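Local atomic coordinates of flavin-dependent monooxygenase, oxygenase subunit HsaA (Rhodococcus sp., PDB entry 2RFQ), a protein that hydroxylates the steroid-derived phenol 3-HSA to the catechol 3,4-DHSA with reduced FMN and oxygen during bacterial cholesterol catabolism. Residues A[99-104]-A[221-226]; A[229-234]-A[299-304]. All coordinates share one frame; numbering follows the deposited sequence.

Interaction 1. Residues A[99-104]-A[221-226]; sequences FSQQAQ and LERNTA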
# COMPACT_ATOMS: atom_id res chain seq x y z
N PHE A 99 15.14 40.77 0.21
CA PHE A 99 15.01 41.91 -0.69
C PHE A 99 15.94 43.04 -0.21
O PHE A 99 16.48 43.00 0.91
CB PHE A 99 13.57 42.46 -0.72
CG PHE A 99 12.61 41.67 -1.60
CD1 PHE A 99 12.07 42.23 -2.76
CD2 PHE A 99 12.20 40.39 -1.22
CE1 PHE A 99 11.13 41.51 -3.55
CE2 PHE A 99 11.27 39.66 -2.00
CZ PHE A 99 10.73 40.23 -3.15
N SER A 100 16.10 44.04 -1.06
CA SER A 100 16.90 45.21 -0.72
C SER A 100 16.43 45.83 0.60
O SER A 100 15.23 45.76 0.95
CB SER A 100 16.81 46.25 -1.84
OG SER A 100 15.50 46.81 -1.87
N GLN A 101 17.36 46.47 1.30
CA GLN A 101 17.04 47.20 2.51
C GLN A 101 15.92 48.21 2.23
O GLN A 101 15.02 48.41 3.07
CB GLN A 101 18.28 47.93 3.03
CG GLN A 101 18.02 48.80 4.25
CD GLN A 101 17.78 48.00 5.52
OE1 GLN A 101 18.27 46.88 5.67
NE2 GLN A 101 17.02 48.59 6.45
N GLN A 102 15.95 48.83 1.05
CA GLN A 102 14.96 49.85 0.72
C GLN A 102 13.57 49.24 0.62
O GLN A 102 12.60 49.84 1.08
CB GLN A 102 15.33 50.55 -0.59
CG GLN A 102 14.43 51.72 -0.95
CD GLN A 102 14.82 52.34 -2.31
OE1 GLN A 102 15.90 52.05 -2.86
NE2 GLN A 102 13.95 53.19 -2.85
N ALA A 103 13.48 48.05 0.03
CA ALA A 103 12.19 47.34 -0.06
C ALA A 103 11.64 47.01 1.34
O ALA A 103 10.46 47.19 1.63
CB ALA A 103 12.33 46.07 -0.89
N GLN A 104 12.52 46.54 2.23
CA GLN A 104 12.10 46.26 3.62
C GLN A 104 11.63 47.52 4.32
O GLN A 104 10.65 47.49 5.05
CB GLN A 104 13.24 45.64 4.41
CG GLN A 104 13.70 44.29 3.89
CD GLN A 104 15.02 43.89 4.51
OE1 GLN A 104 15.14 43.83 5.74
NE2 GLN A 104 16.03 43.65 3.67
N LEU A 221 20.87 40.25 2.43
CA LEU A 221 21.85 39.51 3.23
C LEU A 221 22.95 40.41 3.78
O LEU A 221 23.65 40.03 4.72
CB LEU A 221 22.49 38.39 2.42
CG LEU A 221 21.57 37.25 1.95
CD1 LEU A 221 22.40 36.29 1.13
CD2 LEU A 221 20.91 36.55 3.14
N GLU A 222 23.11 41.59 3.20
CA GLU A 222 24.20 42.48 3.62
C GLU A 222 23.98 42.92 5.07
O GLU A 222 24.89 42.86 5.90
CB GLU A 222 24.30 43.70 2.69
CG GLU A 222 25.44 44.63 3.07
CD GLU A 222 25.49 45.92 2.23
OE1 GLU A 222 24.57 46.16 1.40
OE2 GLU A 222 26.45 46.70 2.42
N ARG A 223 22.74 43.32 5.37
CA ARG A 223 22.38 43.74 6.72
C ARG A 223 21.71 42.63 7.53
O ARG A 223 21.85 42.58 8.74
CB ARG A 223 21.52 45.01 6.68
CG ARG A 223 22.27 46.22 6.12
CD ARG A 223 21.55 47.54 6.37
NE ARG A 223 20.88 47.56 7.67
CZ ARG A 223 20.42 48.65 8.27
NH1 ARG A 223 20.55 49.84 7.70
NH2 ARG A 223 19.83 48.54 9.46
N ASN A 224 20.99 41.73 6.86
CA ASN A 224 20.33 40.63 7.56
C ASN A 224 21.23 39.40 7.52
O ASN A 224 21.12 38.54 6.64
CB ASN A 224 18.94 40.36 6.97
CG ASN A 224 17.99 41.54 7.15
OD1 ASN A 224 18.02 42.22 8.17
ND2 ASN A 224 17.14 41.78 6.15
N THR A 225 22.15 39.34 8.49
CA THR A 225 23.26 38.40 8.46
C THR A 225 22.97 37.09 9.21
O THR A 225 23.84 36.18 9.23
CB THR A 225 24.56 39.04 9.06
OG1 THR A 225 24.29 39.38 10.42
CG2 THR A 225 24.94 40.31 8.28
N ALA A 226 21.78 36.97 9.82
CA ALA A 226 21.45 35.78 10.60
C ALA A 226 21.52 34.52 9.72
O ALA A 226 21.17 34.57 8.53
CB ALA A 226 20.09 35.89 11.25

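Interaction 2. Residues A[229-234]-A[299-304]; sequences YKMPWG and GNVADE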
# COMPACT_ATOMS: atom_id res chain seq x y z
N TYR A 229 18.75 33.18 7.16
CA TYR A 229 18.50 33.77 5.82
C TYR A 229 19.38 33.16 4.73
O TYR A 229 19.21 33.48 3.55
CB TYR A 229 18.58 35.31 5.84
CG TYR A 229 17.63 35.87 6.86
CD1 TYR A 229 16.25 35.65 6.74
CD2 TYR A 229 18.10 36.56 7.98
CE1 TYR A 229 15.35 36.08 7.72
CE2 TYR A 229 17.23 37.03 8.94
CZ TYR A 229 15.85 36.80 8.81
OH TYR A 229 14.97 37.23 9.76
N LYS A 230 20.30 32.25 5.10
CA LYS A 230 21.14 31.56 4.13
C LYS A 230 20.55 30.17 3.80
O LYS A 230 21.14 29.40 3.03
CB LYS A 230 22.58 31.46 4.63
CG LYS A 230 23.19 32.84 4.76
CD LYS A 230 24.62 32.79 5.24
CE LYS A 230 25.24 34.20 5.14
NZ LYS A 230 24.73 35.13 6.20
N MSE A 231 19.42 29.85 4.43
CA MSE A 231 18.74 28.58 4.14
C MSE A 231 18.25 28.55 2.69
O MSE A 231 17.81 29.57 2.19
CB MSE A 231 17.55 28.36 5.08
CG MSE A 231 17.97 28.17 6.52
SE MSE A 231 18.51 26.31 6.87
CE MSE A 231 16.74 25.45 6.70
N PRO A 232 18.31 27.37 2.03
CA PRO A 232 17.85 27.27 0.65
C PRO A 232 16.34 27.38 0.52
O PRO A 232 15.61 26.75 1.29
CB PRO A 232 18.36 25.87 0.21
CG PRO A 232 18.44 25.08 1.45
CD PRO A 232 18.85 26.10 2.53
N TRP A 233 15.88 28.19 -0.45
CA TRP A 233 14.45 28.31 -0.74
C TRP A 233 13.81 26.95 -1.01
O TRP A 233 12.65 26.73 -0.63
CB TRP A 233 14.25 29.22 -1.96
CG TRP A 233 12.81 29.53 -2.32
CD1 TRP A 233 12.19 29.23 -3.50
CD2 TRP A 233 11.83 30.26 -1.54
NE1 TRP A 233 10.90 29.69 -3.50
CE2 TRP A 233 10.65 30.33 -2.32
CE3 TRP A 233 11.84 30.84 -0.27
CZ2 TRP A 233 9.49 30.98 -1.87
CZ3 TRP A 233 10.66 31.47 0.20
CH2 TRP A 233 9.51 31.54 -0.61
N GLY A 234 14.55 26.05 -1.68
CA GLY A 234 14.02 24.73 -2.03
C GLY A 234 13.67 23.87 -0.82
O GLY A 234 12.91 22.91 -0.94
N GLY A 299 13.96 17.36 10.94
CA GLY A 299 15.36 16.87 10.95
C GLY A 299 16.22 17.45 9.85
O GLY A 299 17.36 17.89 10.09
N ASN A 300 15.71 17.41 8.62
CA ASN A 300 16.47 17.96 7.50
C ASN A 300 16.67 19.47 7.66
O ASN A 300 17.74 19.98 7.38
CB ASN A 300 15.78 17.63 6.18
CG ASN A 300 15.83 16.15 5.84
OD1 ASN A 300 14.82 15.59 5.33
ND2 ASN A 300 16.97 15.52 6.07
N VAL A 301 15.63 20.17 8.13
CA VAL A 301 15.77 21.60 8.39
C VAL A 301 16.85 21.84 9.46
O VAL A 301 17.74 22.68 9.29
CB VAL A 301 14.42 22.23 8.82
CG1 VAL A 301 14.66 23.61 9.41
CG2 VAL A 301 13.51 22.36 7.58
N ALA A 302 16.78 21.07 10.55
CA ALA A 302 17.79 21.21 11.62
C ALA A 302 19.24 20.97 11.12
O ALA A 302 20.18 21.70 11.50
CB ALA A 302 17.44 20.26 12.79
N ASP A 303 19.41 19.96 10.28
CA ASP A 303 20.73 19.63 9.74
C ASP A 303 21.25 20.74 8.85
O ASP A 303 22.42 21.15 8.95
CB ASP A 303 20.68 18.31 8.99
CG ASP A 303 20.53 17.10 9.92
OD1 ASP A 303 20.51 17.27 11.16
OD2 ASP A 303 20.49 15.98 9.39
N GLU A 304 20.39 21.28 7.98
CA GLU A 304 20.82 22.40 7.14
C GLU A 304 21.24 23.58 8.02
O GLU A 304 22.30 24.18 7.81
CB GLU A 304 19.72 22.83 6.17
CG GLU A 304 19.26 21.73 5.19
CD GLU A 304 18.25 22.21 4.17
OE1 GLU A 304 17.79 23.37 4.27
OE2 GLU A 304 17.91 21.41 3.26

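Interaction 1. Residues A[99-104]-A[221-226]
Gln101 and Arg223 bring the two backbones closest, their CA atoms 7.6 Å apart, where the first turn of helix 101-108 faces the loop 221-226. This polar contact belongs to the acyl-CoA dehydrogenase fold: a helix of the N-terminal domain meets the loop leading to helix 233-266, away from the probable flavin site and the bound sulfonate ligand. Ser100 is the N-cap of the helix, its OG accepting from Ala103 N at 3.0 Å. One turn on, Gln104 reaches across to Asn224, and ND2 of Asn224 donates to OE1 of Gln104 over 2.9 Å at an N-H...O angle of 161°. The oxygen lies in the plane of the Asn224 amide, whereas the donor comes in nearly square to the Gln104 C=O bond and tilted out of the carbonyl plane. Trp58 NE1 donates to the same OE1, and Asn224 ND2 has a second acceptor in Ala97 O, so both buried amides are held by more than this one bond. Nearer the surface, the amide of Gln101 stacks on one face of the Arg223 guanidinium, the planes 17° apart; NE2 of Gln101 sits over its centre and bonds to Gln57 OE1. A bend at chi3 (37°) turns the arginine head into this stack. The rotation of the Gln104 amide is further fixed by its NE2, which donates to Phe99 O at 2.9 Å.

Interaction 2. Residues A[229-234]-A[299-304]
Glu304 OE2 is hydrogen-bonded to Thr235 OG1, just beyond 229-234, while the other carboxylate oxygen, OE1, rests among carbon atoms of Met231 and Pro232. Pro232 CG and CD both lie near that oxygen, CG at 3.4 Å from Glu304 OE1. The selenomethionine methyl comes equally close, with Met231 CE also 3.4 Å from Glu304 OE1. These are packing contacts. CG of Glu304 stands anti to its carbonyl carbon (chi1 -60°), and the chain runs on extended, carrying the carboxylate toward the start of helix 233-266, where Pro232 is the N-cap residue. Here the residues leading into helix 233-266 are packed against the later part of helix 277-309, both in the C-terminal helical domain of the acyl-CoA dehydrogenase fold. The helix dipole at the start of 233-266 may favour the charged carboxylate. Replacing Glu304 with an alanine would probably leave Thr235 OG1 without this partner and open a gap beside Pro232 and the Met231 methyl. Met231 bends at both chi2 and chi3 (-83° and -69°), curling SE against Glu304 CB at 3.8 Å and turning the methyl toward Val301, one turn before Glu304 on helix 277-309. Leu318 and Ala322 of helix 316-344 pack against Glu304. Val301 crosses Met231 at about a right angle, and its CG1 meets Met231 CE at 3.9 Å.

How the interactions relate
From the N terminus, the chain passes through 99-104 at the start of helix 101-108, runs through the strands of the beta domain and returns at 221-226, where interaction 1 closes a loop of 116 residues. After two intervening residues, 229-234 opens interaction 2, which closes at 299-304 after 64 mostly helical residues. The contacts are therefore in series, neither nested nor crossed. Their centres lie 19 Å apart, yet the segments 221-226 and 229-234 pack together, with Leu221 CD2 3.5 Å from Tyr229 O. This linker is thus tied at one end to the N-terminal domain and at the other to the C-terminal helical domain.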